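Local coordinates for protein endosialidase (Enterobacteria phage phi92, PDB 4HIZ) that hydrolyses alpha-2,8 and alpha-2,9 linkages within polysialic acid chains, probably to let the phage degrade the capsule of its bacterial host, at residues R31-F35 and E66-D70; P60-V64 and Q454-I458; M149-C154 and E291-V297; G482-F488 and Y518-I524. Residues are numbered along the deposited sequence.

Interaction 1 of 4, residues R31-F35 and E66-D70; sequences RNLTF and EGFFD
Phe68 and Asn32 meet at the surface of the trimeric protein's N-terminal region, where a loop residue reaches a chain corner. Asn32 takes left-handed backbone angles (phi 61°, psi 31°) and turns the chain into the strand that carries Thr34; Gly67, at phi 94° and psi -18°, precedes Phe68, which is itself near-helical (-62°, -44°). The CA atoms of Asn32 and Phe68 are 5.8 Å apart. With chi1 at t and chi2 near 83°, the Phe68 ring swings under Asn32, whose side-chain amide sits over one ring face. The far end of the ring abuts the following residues: Phe68 CE1 is 3.9 Å from Leu33 O, and Phe68 CZ is 4.0 Å from Thr34 OG1, with Thr34 in the m rotamer. This is shallow packing of an aromatic ring against a strand entrance, burying 179 Å² in all. Ala50 of strand 49-53 also touches Phe68, so the ring packs on side chains of the sheet in which strand 33-36 pairs with 49-53, with Phe456 of strand 456-460 against it as well.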
loop_
_atom_site.group_PDB
_atom_site.type_symbol
_atom_site.label_atom_id
_atom_site.label_comp_id
_atom_site.label_asym_id
_atom_site.label_seq_id
_atom_site.Cartn_x
_atom_site.Cartn_y
_atom_site.Cartn_z
ATOM N N ARG A 31 -15.866 -3.759 38.181
ATOM C CA ARG A 31 -14.869 -3.362 39.199
ATOM C C ARG A 31 -13.740 -4.403 39.421
ATOM O O ARG A 31 -13.243 -4.584 40.534
ATOM C CB ARG A 31 -15.578 -2.983 40.506
ATOM C CG ARG A 31 -16.618 -1.861 40.286
ATOM C CD ARG A 31 -17.238 -1.384 41.573
ATOM N NE ARG A 31 -16.306 -0.688 42.463
ATOM C CZ ARG A 31 -16.602 -0.393 43.732
ATOM N NH1 ARG A 31 -17.798 -0.765 44.240
ATOM N NH2 ARG A 31 -15.712 0.251 44.500
ATOM N N ASN A 32 -13.354 -5.066 38.333
ATOM C CA ASN A 32 -12.321 -6.094 38.337
ATOM C C ASN A 32 -12.638 -7.292 39.222
ATOM O O ASN A 32 -11.737 -7.951 39.751
ATOM C CB ASN A 32 -10.946 -5.490 38.623
ATOM C CG ASN A 32 -10.141 -5.311 37.352
ATOM O OD1 ASN A 32 -9.207 -6.079 37.085
ATOM N ND2 ASN A 32 -10.534 -4.335 36.526
ATOM N N LEU A 33 -13.931 -7.585 39.341
ATOM C CA LEU A 33 -14.403 -8.736 40.090
ATOM C C LEU A 33 -14.808 -9.867 39.134
ATOM O O LEU A 33 -14.975 -9.656 37.912
ATOM C CB LEU A 33 -15.568 -8.315 41.001
ATOM C CG LEU A 33 -15.105 -7.248 42.015
ATOM C CD1 LEU A 33 -16.289 -6.666 42.801
ATOM C CD2 LEU A 33 -13.963 -7.802 42.966
ATOM N N THR A 34 -14.966 -11.063 39.688
ATOM C CA THR A 34 -15.198 -12.264 38.889
ATOM C C THR A 34 -16.511 -12.948 39.294
ATOM O O THR A 34 -16.779 -13.149 40.480
ATOM C CB THR A 34 -14.015 -13.231 39.055
ATOM O OG1 THR A 34 -12.815 -12.589 38.592
ATOM C CG2 THR A 34 -14.241 -14.472 38.250
ATOM N N PHE A 35 -17.340 -13.261 38.305
ATOM C CA PHE A 35 -18.615 -13.939 38.547
ATOM C C PHE A 35 -18.482 -15.407 38.166
ATOM O O PHE A 35 -17.780 -15.718 37.222
ATOM C CB PHE A 35 -19.706 -13.323 37.666
ATOM C CG PHE A 35 -19.913 -11.858 37.908
ATOM C CD1 PHE A 35 -20.724 -11.427 38.951
ATOM C CD2 PHE A 35 -19.301 -10.921 37.097
ATOM C CE1 PHE A 35 -20.911 -10.080 39.191
ATOM C CE2 PHE A 35 -19.486 -9.551 37.320
ATOM C CZ PHE A 35 -20.292 -9.134 38.371
ATOM N N GLU A 66 -13.831 -6.494 28.144
ATOM C CA GLU A 66 -12.920 -5.388 27.936
ATOM C C GLU A 66 -12.620 -4.716 29.278
ATOM O O GLU A 66 -13.509 -4.584 30.121
ATOM C CB GLU A 66 -13.531 -4.394 26.950
ATOM C CG GLU A 66 -13.329 -4.847 25.507
ATOM C CD GLU A 66 -11.895 -4.587 25.043
ATOM O OE1 GLU A 66 -11.399 -3.451 25.255
ATOM O OE2 GLU A 66 -11.261 -5.512 24.494
ATOM N N GLY A 67 -11.354 -4.363 29.488
ATOM C CA GLY A 67 -10.961 -3.589 30.662
ATOM C C GLY A 67 -10.488 -4.449 31.821
ATOM O O GLY A 67 -9.834 -3.927 32.732
ATOM N N PHE A 68 -10.821 -5.748 31.803
ATOM C CA PHE A 68 -10.451 -6.604 32.914
ATOM C C PHE A 68 -8.916 -6.642 33.001
ATOM O O PHE A 68 -8.317 -6.539 34.105
ATOM C CB PHE A 68 -11.049 -8.022 32.780
ATOM C CG PHE A 68 -10.824 -8.863 34.002
ATOM C CD1 PHE A 68 -11.673 -8.756 35.092
ATOM C CD2 PHE A 68 -9.706 -9.701 34.096
ATOM C CE1 PHE A 68 -11.427 -9.505 36.258
ATOM C CE2 PHE A 68 -9.463 -10.458 35.250
ATOM C CZ PHE A 68 -10.328 -10.359 36.330
ATOM N N PHE A 69 -8.280 -6.795 31.833
ATOM C CA PHE A 69 -6.834 -6.596 31.710
ATOM C C PHE A 69 -6.593 -5.393 30.837
ATOM O O PHE A 69 -7.331 -5.163 29.873
ATOM C CB PHE A 69 -6.147 -7.800 31.039
ATOM C CG PHE A 69 -6.179 -9.048 31.862
ATOM C CD1 PHE A 69 -5.621 -9.072 33.129
ATOM C CD2 PHE A 69 -6.800 -10.181 31.385
ATOM C CE1 PHE A 69 -5.666 -10.239 33.889
ATOM C CE2 PHE A 69 -6.832 -11.348 32.139
ATOM C CZ PHE A 69 -6.274 -11.382 33.394
ATOM N N ASP A 70 -5.544 -4.642 31.141
ATOM C CA ASP A 70 -5.174 -3.533 30.273
ATOM C C ASP A 70 -4.303 -4.083 29.143
ATOM O O ASP A 70 -3.082 -3.928 29.128
ATOM C CB ASP A 70 -4.466 -2.449 31.092
ATOM C CG ASP A 70 -5.387 -1.833 32.145
ATOM O OD1 ASP A 70 -6.602 -1.675 31.861
ATOM O OD2 ASP A 70 -4.911 -1.516 33.257
#

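Interaction 2 of 4, residues P60-V64 and Q454-I458; sequences PLTYV and QWFNI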
loop_
_atom_site.group_PDB
_atom_site.type_symbol
_atom_site.label_atom_id
_atom_site.label_comp_id
_atom_site.label_asym_id
_atom_site.label_seq_id
_atom_site.Cartn_x
_atom_site.Cartn_y
_atom_site.Cartn_z
ATOM N N PRO A 60 -13.167 -25.570 34.531
ATOM C CA PRO A 60 -13.470 -24.136 34.523
ATOM C C PRO A 60 -12.348 -23.322 33.850
ATOM O O PRO A 60 -11.139 -23.632 33.969
ATOM C CB PRO A 60 -13.549 -23.780 36.013
ATOM C CG PRO A 60 -12.666 -24.813 36.702
ATOM C CD PRO A 60 -12.762 -26.064 35.868
ATOM N N LEU A 61 -12.777 -22.306 33.108
ATOM C CA LEU A 61 -11.890 -21.352 32.474
ATOM C C LEU A 61 -12.542 -20.002 32.719
ATOM O O LEU A 61 -13.766 -19.924 32.963
ATOM C CB LEU A 61 -11.798 -21.632 30.966
ATOM C CG LEU A 61 -11.220 -23.024 30.622
ATOM C CD1 LEU A 61 -11.422 -23.352 29.154
ATOM C CD2 LEU A 61 -9.702 -23.022 30.979
ATOM N N THR A 62 -11.747 -18.929 32.663
ATOM C CA THR A 62 -12.297 -17.587 32.944
ATOM C C THR A 62 -12.319 -16.753 31.701
ATOM O O THR A 62 -11.360 -16.752 30.936
ATOM C CB THR A 62 -11.448 -16.906 34.055
ATOM O OG1 THR A 62 -11.532 -17.743 35.227
ATOM C CG2 THR A 62 -11.966 -15.483 34.368
ATOM N N TYR A 63 -13.434 -16.064 31.468
ATOM C CA TYR A 63 -13.605 -15.309 30.233
ATOM C C TYR A 63 -13.674 -13.844 30.598
ATOM O O TYR A 63 -14.457 -13.468 31.497
ATOM C CB TYR A 63 -14.926 -15.747 29.568
ATOM C CG TYR A 63 -14.868 -17.192 29.106
ATOM C CD1 TYR A 63 -15.026 -18.258 30.018
ATOM C CD2 TYR A 63 -14.577 -17.505 27.770
ATOM C CE1 TYR A 63 -14.928 -19.579 29.603
ATOM C CE2 TYR A 63 -14.493 -18.839 27.332
ATOM C CZ TYR A 63 -14.680 -19.872 28.259
ATOM O OH TYR A 63 -14.607 -21.194 27.846
ATOM N N VAL A 64 -12.872 -13.004 29.944
ATOM C CA VAL A 64 -12.816 -11.594 30.394
ATOM C C VAL A 64 -13.565 -10.634 29.486
ATOM O O VAL A 64 -13.635 -10.843 28.272
ATOM C CB VAL A 64 -11.356 -11.094 30.565
ATOM C CG1 VAL A 64 -10.575 -12.107 31.435
ATOM C CG2 VAL A 64 -10.687 -10.934 29.209
ATOM N N GLN A 454 -5.807 -20.810 36.990
ATOM C CA GLN A 454 -6.870 -20.016 36.398
ATOM C C GLN A 454 -6.394 -19.532 35.026
ATOM O O GLN A 454 -5.563 -18.623 34.919
ATOM C CB GLN A 454 -7.215 -18.838 37.305
ATOM C CG GLN A 454 -8.341 -18.002 36.722
ATOM C CD GLN A 454 -8.882 -16.974 37.681
ATOM O OE1 GLN A 454 -8.203 -16.576 38.624
ATOM N NE2 GLN A 454 -10.126 -16.557 37.462
ATOM N N TRP A 455 -6.902 -20.158 33.972
ATOM C CA TRP A 455 -6.647 -19.666 32.622
ATOM C C TRP A 455 -7.701 -18.641 32.202
ATOM O O TRP A 455 -8.916 -18.879 32.337
ATOM C CB TRP A 455 -6.718 -20.825 31.635
ATOM C CG TRP A 455 -5.578 -21.837 31.706
ATOM C CD1 TRP A 455 -5.632 -23.134 32.206
ATOM C CD2 TRP A 455 -4.285 -21.680 31.137
ATOM N NE1 TRP A 455 -4.422 -23.757 32.010
ATOM C CE2 TRP A 455 -3.582 -22.898 31.342
ATOM C CE3 TRP A 455 -3.649 -20.632 30.465
ATOM C CZ2 TRP A 455 -2.280 -23.093 30.889
ATOM C CZ3 TRP A 455 -2.365 -20.811 30.011
ATOM C CH2 TRP A 455 -1.672 -22.039 30.228
ATOM N N PHE A 456 -7.227 -17.493 31.718
ATOM C CA PHE A 456 -8.103 -16.435 31.236
ATOM C C PHE A 456 -8.121 -16.429 29.711
ATOM O O PHE A 456 -7.079 -16.291 29.084
ATOM C CB PHE A 456 -7.553 -15.073 31.694
ATOM C CG PHE A 456 -7.535 -14.880 33.195
ATOM C CD1 PHE A 456 -8.635 -14.302 33.840
ATOM C CD2 PHE A 456 -6.386 -15.179 33.942
ATOM C CE1 PHE A 456 -8.632 -14.087 35.220
ATOM C CE2 PHE A 456 -6.368 -14.968 35.322
ATOM C CZ PHE A 456 -7.474 -14.412 35.955
ATOM N N ASN A 457 -9.311 -16.569 29.126
ATOM C CA ASN A 457 -9.503 -16.347 27.687
ATOM C C ASN A 457 -9.503 -14.834 27.459
ATOM O O ASN A 457 -10.444 -14.133 27.890
ATOM C CB ASN A 457 -10.846 -16.992 27.283
ATOM C CG ASN A 457 -11.195 -16.812 25.805
ATOM O OD1 ASN A 457 -10.335 -16.514 24.922
ATOM N ND2 ASN A 457 -12.468 -16.962 25.527
ATOM N N ILE A 458 -8.426 -14.335 26.841
ATOM C CA ILE A 458 -8.192 -12.885 26.711
ATOM C C ILE A 458 -8.490 -12.324 25.307
ATOM O O ILE A 458 -8.633 -11.101 25.139
ATOM C CB ILE A 458 -6.737 -12.546 27.067
ATOM C CG1 ILE A 458 -5.746 -13.508 26.364
ATOM C CG2 ILE A 458 -6.556 -12.692 28.579
ATOM C CD1 ILE A 458 -4.304 -12.943 26.331
HETATM O O HOH W 1 -8.880 -22.259 34.704
#
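Two strands nearly 400 residues apart run side by side in parallel, their axes 4.6 Å apart at closest approach and crossing at -31°. The main-chain groups of Thr62 are both used: its N donates to Trp455 O (2.9 Å), while its O accepts from Asn457 N (2.7 Å) and also receives a CA-H...O contact from Phe456 CA at 3.3 Å. One step further the pairing loosens, and Val64 N to Asn457 O is a weak hydrogen bond of 3.4 Å. At the other end the strands splay, and a water bridges the gap by donating to Pro60 O (2.7 Å) and accepting from Trp455 N (3.0 Å). The Thr62 hydroxyl is engaged as well, since Gln454 NE2 donates to Thr62 OG1 at 2.9 Å; the phenol of Tyr63 finds Arg435. Thr62 CG2 lies 3.6 Å from Phe456 CD1, and Val64 CG1 approaches the same CD1 at 3.8 Å. Backbone bonds from Leu61 and Tyr63 to strand 49-53, and from Phe456 and Ile458 to strand 435-442, continue the sheet on both flanks. Such parallel pairing joins the N-terminal extension to the outer strand of a four-stranded antiparallel blade of the catalytic beta-propeller.

Interaction 3 of 4, residues M149-C154 and E291-V297; sequences MSMGVC and ETHSFTV. With EDO (1,2-ethanediol), chain J.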
loop_
_atom_site.group_PDB
_atom_site.type_symbol
_atom_site.label_atom_id
_atom_site.label_comp_id
_atom_site.label_asym_id
_atom_site.label_seq_id
_atom_site.Cartn_x
_atom_site.Cartn_y
_atom_site.Cartn_z
ATOM N N MET A 149 13.148 -21.970 14.653
ATOM C CA MET A 149 12.315 -21.670 15.815
ATOM C C MET A 149 13.130 -21.223 17.037
ATOM O O MET A 149 12.576 -21.090 18.138
ATOM C CB MET A 149 11.408 -22.859 16.171
ATOM C CG MET A 149 10.316 -23.106 15.099
ATOM S SD MET A 149 9.334 -24.523 15.583
ATOM C CE MET A 149 8.065 -24.426 14.304
ATOM N N SER A 150 14.435 -20.988 16.866
ATOM C CA SER A 150 15.257 -20.537 17.992
ATOM C C SER A 150 16.097 -19.370 17.501
ATOM O O SER A 150 16.914 -19.544 16.578
ATOM C CB SER A 150 16.195 -21.683 18.447
ATOM O OG SER A 150 16.986 -21.217 19.536
ATOM N N MET A 151 15.904 -18.193 18.111
ATOM C CA MET A 151 16.664 -16.997 17.756
ATOM C C MET A 151 16.631 -16.027 18.930
ATOM O O MET A 151 15.643 -15.978 19.685
ATOM C CB MET A 151 15.961 -16.300 16.561
ATOM C CG MET A 151 16.715 -15.059 16.020
ATOM S SD MET A 151 15.844 -14.308 14.597
ATOM C CE MET A 151 16.168 -15.527 13.310
ATOM N N GLY A 152 17.695 -15.245 19.075
ATOM C CA GLY A 152 17.717 -14.198 20.092
ATOM C C GLY A 152 19.043 -13.463 20.064
ATOM O O GLY A 152 19.838 -13.595 19.125
ATOM N N VAL A 153 19.273 -12.675 21.108
ATOM C CA VAL A 153 20.458 -11.798 21.166
ATOM C C VAL A 153 21.281 -12.206 22.376
ATOM O O VAL A 153 20.730 -12.419 23.469
ATOM C CB VAL A 153 20.037 -10.320 21.304
ATOM C CG1 VAL A 153 21.286 -9.415 21.477
ATOM C CG2 VAL A 153 19.219 -9.887 20.073
ATOM N N CYS A 154 22.598 -12.321 22.177
ATOM C CA CYS A 154 23.496 -12.567 23.295
ATOM C C CYS A 154 24.740 -11.740 23.044
ATOM O O CYS A 154 25.322 -11.813 21.965
ATOM C CB CYS A 154 23.846 -14.059 23.356
ATOM S SG CYS A 154 24.887 -14.435 24.819
ATOM N N GLU A 291 13.025 -30.755 16.533
ATOM C CA GLU A 291 13.049 -29.289 16.400
ATOM C C GLU A 291 13.928 -28.689 17.449
ATOM O O GLU A 291 13.937 -29.161 18.588
ATOM C CB GLU A 291 11.642 -28.640 16.575
ATOM C CG GLU A 291 10.681 -28.900 15.430
ATOM C CD GLU A 291 9.251 -28.456 15.727
ATOM O OE1 GLU A 291 8.898 -28.334 16.908
ATOM O OE2 GLU A 291 8.472 -28.203 14.789
ATOM N N THR A 292 14.671 -27.647 17.067
ATOM C CA THR A 292 15.233 -26.690 18.024
ATOM C C THR A 292 14.250 -25.516 18.139
ATOM O O THR A 292 13.618 -25.108 17.135
ATOM C CB THR A 292 16.629 -26.183 17.606
ATOM O OG1 THR A 292 16.606 -25.590 16.305
ATOM C CG2 THR A 292 17.667 -27.365 17.567
ATOM N N HIS A 293 14.129 -24.983 19.349
ATOM C CA HIS A 293 12.971 -24.131 19.660
ATOM C C HIS A 293 13.238 -23.358 20.928
ATOM O O HIS A 293 13.595 -23.964 21.957
ATOM C CB HIS A 293 11.724 -25.037 19.819
ATOM C CG HIS A 293 10.462 -24.311 20.207
ATOM N ND1 HIS A 293 10.123 -24.067 21.522
ATOM C CD2 HIS A 293 9.430 -23.832 19.459
ATOM C CE1 HIS A 293 8.933 -23.476 21.569
ATOM N NE2 HIS A 293 8.492 -23.335 20.331
ATOM N N SER A 294 13.127 -22.021 20.859
ATOM C CA SER A 294 13.322 -21.137 22.018
ATOM C C SER A 294 14.817 -20.892 22.291
ATOM O O SER A 294 15.696 -21.687 21.893
ATOM C CB SER A 294 12.595 -21.670 23.283
ATOM O OG SER A 294 12.344 -20.625 24.214
ATOM N N PHE A 295 15.080 -19.795 22.972
ATOM C CA PHE A 295 16.449 -19.315 23.163
ATOM C C PHE A 295 16.449 -18.505 24.439
ATOM O O PHE A 295 15.560 -17.667 24.655
ATOM C CB PHE A 295 16.846 -18.413 21.972
ATOM C CG PHE A 295 18.212 -17.817 22.083
ATOM C CD1 PHE A 295 18.384 -16.579 22.687
ATOM C CD2 PHE A 295 19.316 -18.487 21.564
ATOM C CE1 PHE A 295 19.670 -15.978 22.766
ATOM C CE2 PHE A 295 20.602 -17.924 21.641
ATOM C CZ PHE A 295 20.775 -16.666 22.242
ATOM N N THR A 296 17.461 -18.683 25.289
ATOM C CA THR A 296 17.585 -17.738 26.401
ATOM C C THR A 296 19.052 -17.589 26.827
ATOM O O THR A 296 19.847 -18.540 26.789
ATOM C CB THR A 296 16.693 -18.158 27.611
ATOM O OG1 THR A 296 16.685 -17.124 28.601
ATOM C CG2 THR A 296 17.212 -19.453 28.260
ATOM N N VAL A 297 19.418 -16.366 27.196
ATOM C CA VAL A 297 20.786 -16.079 27.634
ATOM C C VAL A 297 20.976 -16.348 29.116
ATOM O O VAL A 297 20.175 -15.915 29.937
ATOM C CB VAL A 297 21.161 -14.630 27.348
ATOM C CG1 VAL A 297 22.550 -14.291 27.969
ATOM C CG2 VAL A 297 21.175 -14.412 25.853
HETATM C C1 EDO J . 14.510 -13.307 29.543
HETATM O O1 EDO J . 14.410 -12.467 28.384
HETATM C C2 EDO J . 15.719 -14.237 29.441
HETATM O O2 EDO J . 16.038 -14.530 28.059
HETATM O O HOH W 2 15.621 -23.288 15.108
#
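The first strands of two successive beta-propeller blades lie next to each other here, running the same way at 16° and belonging to separate sheets, so only sparse bonds link them. Met149, at the corner where the chain enters the strand, offers its O to Ser294 N (2.9 Å); its N donates to a water (2.8 Å) that in turn donates to Thr292 OG1 (2.8 Å), a hydroxyl also bonded to Glu163. The Met149 sulfur lies at the edge of the His293 ring, 3.9 Å from SD to CD2, in a Met-aromatic contact. Ser150 follows with its hydroxyl: OG donates to Ser294 O at 2.7 Å, a side chain replacing the main-chain donor expected of regular pairing. Met151 points its CB away from segment 291-297, and its side chain packs on Leu158 and Ala160 of strand 157-166; its buried N lacks a partner. Gly152 makes room for Phe295, whose ring face lies against the glycine N; an ideal CB would stand 2.3 Å from Phe295 CD1. The same ring reaches Val153, with Val153 N 3.7 Å from Phe295 CE1. Cys154 completes the row, its CB 4.2 Å from Phe295 CZ and 3.7 Å from Val297 CG2.

Interaction 4 of 4, residues G482-F488 and Y518-I524; sequences GWLYYIF and YSYRLKI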
loop_
_atom_site.group_PDB
_atom_site.type_symbol
_atom_site.label_atom_id
_atom_site.label_comp_id
_atom_site.label_asym_id
_atom_site.label_seq_id
_atom_site.Cartn_x
_atom_site.Cartn_y
_atom_site.Cartn_z
ATOM N N GLY A 482 7.336 -1.171 30.168
ATOM C CA GLY A 482 6.063 -1.459 30.816
ATOM C C GLY A 482 5.034 -2.230 30.022
ATOM O O GLY A 482 3.884 -2.308 30.445
ATOM N N TRP A 483 5.448 -2.815 28.902
ATOM C CA TRP A 483 4.542 -3.591 28.079
ATOM C C TRP A 483 5.091 -4.991 27.822
ATOM O O TRP A 483 6.291 -5.181 27.571
ATOM C CB TRP A 483 4.385 -2.920 26.703
ATOM C CG TRP A 483 3.665 -1.616 26.631
ATOM C CD1 TRP A 483 4.197 -0.405 26.256
ATOM C CD2 TRP A 483 2.271 -1.400 26.865
ATOM N NE1 TRP A 483 3.196 0.552 26.231
ATOM C CE2 TRP A 483 2.012 -0.031 26.631
ATOM C CE3 TRP A 483 1.221 -2.233 27.289
ATOM C CZ2 TRP A 483 0.725 0.521 26.769
ATOM C CZ3 TRP A 483 -0.067 -1.685 27.435
ATOM C CH2 TRP A 483 -0.298 -0.314 27.176
ATOM N N LEU A 484 4.214 -5.982 27.895
ATOM C CA LEU A 484 4.559 -7.362 27.533
ATOM C C LEU A 484 3.820 -7.672 26.206
ATOM O O LEU A 484 2.713 -7.181 25.993
ATOM C CB LEU A 484 4.074 -8.275 28.661
ATOM C CG LEU A 484 4.167 -9.788 28.369
ATOM C CD1 LEU A 484 4.404 -10.568 29.701
ATOM C CD2 LEU A 484 2.915 -10.332 27.661
ATOM N N TYR A 485 4.438 -8.451 25.324
ATOM C CA TYR A 485 3.867 -8.782 24.014
ATOM C C TYR A 485 3.787 -10.299 23.860
ATOM O O TYR A 485 4.805 -10.992 23.965
ATOM C CB TYR A 485 4.742 -8.243 22.882
ATOM C CG TYR A 485 4.946 -6.742 23.010
ATOM C CD1 TYR A 485 5.965 -6.228 23.829
ATOM C CD2 TYR A 485 4.132 -5.834 22.326
ATOM C CE1 TYR A 485 6.162 -4.863 23.996
ATOM C CE2 TYR A 485 4.335 -4.479 22.474
ATOM C CZ TYR A 485 5.332 -4.004 23.293
ATOM O OH TYR A 485 5.509 -2.624 23.448
ATOM N N TYR A 486 2.576 -10.796 23.612
ATOM C CA TYR A 486 2.425 -12.178 23.138
ATOM C C TYR A 486 2.179 -12.058 21.651
ATOM O O TYR A 486 1.154 -11.490 21.234
ATOM C CB TYR A 486 1.256 -12.861 23.848
ATOM C CG TYR A 486 0.823 -14.228 23.275
ATOM C CD1 TYR A 486 1.753 -15.214 22.985
ATOM C CD2 TYR A 486 -0.527 -14.515 23.023
ATOM C CE1 TYR A 486 1.385 -16.453 22.523
ATOM C CE2 TYR A 486 -0.933 -15.756 22.542
ATOM C CZ TYR A 486 0.040 -16.722 22.288
ATOM O OH TYR A 486 -0.341 -17.952 21.805
ATOM N N ILE A 487 3.098 -12.572 20.847
ATOM C CA ILE A 487 3.052 -12.332 19.406
ATOM C C ILE A 487 2.886 -13.702 18.782
ATOM O O ILE A 487 3.695 -14.621 19.016
ATOM C CB ILE A 487 4.339 -11.639 18.903
ATOM C CG1 ILE A 487 4.580 -10.380 19.751
ATOM C CG2 ILE A 487 4.234 -11.285 17.385
ATOM C CD1 ILE A 487 5.759 -9.519 19.255
ATOM N N PHE A 488 1.836 -13.857 17.989
ATOM C CA PHE A 488 1.361 -15.214 17.691
ATOM C C PHE A 488 0.472 -15.221 16.459
ATOM O O PHE A 488 0.163 -14.164 15.907
ATOM C CB PHE A 488 0.601 -15.795 18.891
ATOM C CG PHE A 488 -0.711 -15.097 19.188
ATOM C CD1 PHE A 488 -0.727 -13.814 19.715
ATOM C CD2 PHE A 488 -1.925 -15.728 18.926
ATOM C CE1 PHE A 488 -1.923 -13.147 19.998
ATOM C CE2 PHE A 488 -3.128 -15.088 19.201
ATOM C CZ PHE A 488 -3.130 -13.788 19.748
ATOM N N TYR A 518 -0.323 -11.557 14.987
ATOM C CA TYR A 518 -0.984 -10.610 15.882
ATOM C C TYR A 518 -0.110 -10.401 17.107
ATOM O O TYR A 518 0.696 -11.274 17.462
ATOM C CB TYR A 518 -2.353 -11.163 16.340
ATOM C CG TYR A 518 -3.315 -11.324 15.165
ATOM C CD1 TYR A 518 -3.227 -12.441 14.311
ATOM C CD2 TYR A 518 -4.268 -10.339 14.901
ATOM C CE1 TYR A 518 -4.081 -12.576 13.215
ATOM C CE2 TYR A 518 -5.159 -10.477 13.810
ATOM C CZ TYR A 518 -5.033 -11.562 12.967
ATOM O OH TYR A 518 -5.867 -11.711 11.872
ATOM N N SER A 519 -0.277 -9.241 17.751
ATOM C CA SER A 519 0.431 -8.950 19.000
ATOM C C SER A 519 -0.567 -8.526 20.073
ATOM O O SER A 519 -1.338 -7.561 19.868
ATOM C CB SER A 519 1.414 -7.822 18.735
ATOM O OG SER A 519 1.981 -7.349 19.955
ATOM N N TYR A 520 -0.586 -9.256 21.190
ATOM C CA TYR A 520 -1.402 -8.857 22.324
ATOM C C TYR A 520 -0.467 -8.114 23.267
ATOM O O TYR A 520 0.497 -8.709 23.820
ATOM C CB TYR A 520 -1.983 -10.085 23.024
ATOM C CG TYR A 520 -2.879 -9.743 24.177
ATOM C CD1 TYR A 520 -4.229 -9.407 23.969
ATOM C CD2 TYR A 520 -2.392 -9.748 25.488
ATOM C CE1 TYR A 520 -5.066 -9.092 25.067
ATOM C CE2 TYR A 520 -3.218 -9.446 26.568
ATOM C CZ TYR A 520 -4.541 -9.139 26.365
ATOM O OH TYR A 520 -5.325 -8.859 27.481
ATOM N N ARG A 521 -0.705 -6.809 23.432
ATOM C CA ARG A 521 0.205 -5.955 24.201
ATOM C C ARG A 521 -0.476 -5.677 25.546
ATOM O O ARG A 521 -1.579 -5.088 25.598
ATOM C CB ARG A 521 0.455 -4.637 23.460
ATOM C CG ARG A 521 1.420 -3.738 24.234
ATOM C CD ARG A 521 1.708 -2.391 23.495
ATOM N NE ARG A 521 0.633 -1.413 23.646
ATOM C CZ ARG A 521 0.782 -0.126 23.311
ATOM N NH1 ARG A 521 1.899 0.286 22.726
ATOM N NH2 ARG A 521 -0.216 0.741 23.505
ATOM N N LEU A 522 0.179 -6.132 26.615
ATOM C CA LEU A 522 -0.379 -6.147 27.966
ATOM C C LEU A 522 0.418 -5.231 28.903
ATOM O O LEU A 522 1.666 -5.353 29.030
ATOM C CB LEU A 522 -0.351 -7.593 28.538
ATOM C CG LEU A 522 -0.805 -7.705 30.003
ATOM C CD1 LEU A 522 -2.288 -7.377 30.144
ATOM C CD2 LEU A 522 -0.570 -9.151 30.504
ATOM N N LYS A 523 -0.272 -4.316 29.580
ATOM C CA LYS A 523 0.377 -3.446 30.582
ATOM C C LYS A 523 0.866 -4.255 31.784
ATOM O O LYS A 523 0.098 -5.004 32.396
ATOM C CB LYS A 523 -0.623 -2.362 31.023
ATOM C CG LYS A 523 -0.185 -1.497 32.196
ATOM C CD LYS A 523 -1.202 -0.351 32.337
ATOM C CE LYS A 523 -0.846 0.617 33.451
ATOM N NZ LYS A 523 -0.724 -0.096 34.737
ATOM N N ILE A 524 2.147 -4.102 32.129
ATOM C CA ILE A 524 2.718 -4.898 33.215
ATOM C C ILE A 524 3.390 -4.057 34.320
ATOM O O ILE A 524 3.868 -4.614 35.305
ATOM C CB ILE A 524 3.759 -5.969 32.702
ATOM C CG1 ILE A 524 4.846 -5.274 31.863
ATOM C CG2 ILE A 524 3.011 -7.147 31.979
ATOM C CD1 ILE A 524 6.046 -6.107 31.531
#
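Every residue of both segments has a partner in this antiparallel pair, whose axes approach to 4.5 Å and whose seven backbone hydrogen bonds include Tyr520 N to Tyr486 O (2.8 Å). The most striking fit is on the face of Trp483, Tyr485 and Arg521. The Arg521 guanidinium lies flat on the indole, with CZ 3.8 Å from the centroid of the Trp483 six-membered ring, a cation-pi stack at 10° between planes; Asp533 and the carbonyl of Asp122 take its polar ends. Tyr485 flanks the aliphatic part of that arm, its CE2 3.5 Å from Arg521 CG. On the other face, Leu484 fits beside Ile524, with CB 3.7 Å from Ile524 CG2, and the Phe488 ring, in the p rotamer, folds back across Tyr518 CB, 4.2 Å from Phe488 CE1. Strand 473-480 flanks segment 482-488, and 71-75 flanks segment 518-524. A blade made of three late strands plus one early strand is the closure, often called velcro, that seals a beta-propeller ring of the sialidase fold.

Interactions 1, 2 and 4 cluster on one side of the chain's centre, while interaction 3 lies further off, between the first strands of two successive blades, its centre 19 Å from that of interaction 4 and 34 Å from that of interaction 1. Interactions 1 and 2, centred 11 Å apart, share a sheet and cross along the chain; interaction 3 is nested in the long loop that interaction 2 closes, and interaction 4 follows. Phe69, in the loop of interaction 1, packs on Val64, Phe456 and Ile458 of interaction 2 and on Tyr520 and Leu522 of interaction 4. Asp70 O to Lys523 N, at 2.9 Å, is a probable hydrogen bond. The N-terminal extension is thus tied to two propeller blades, and interaction 3 joins two others.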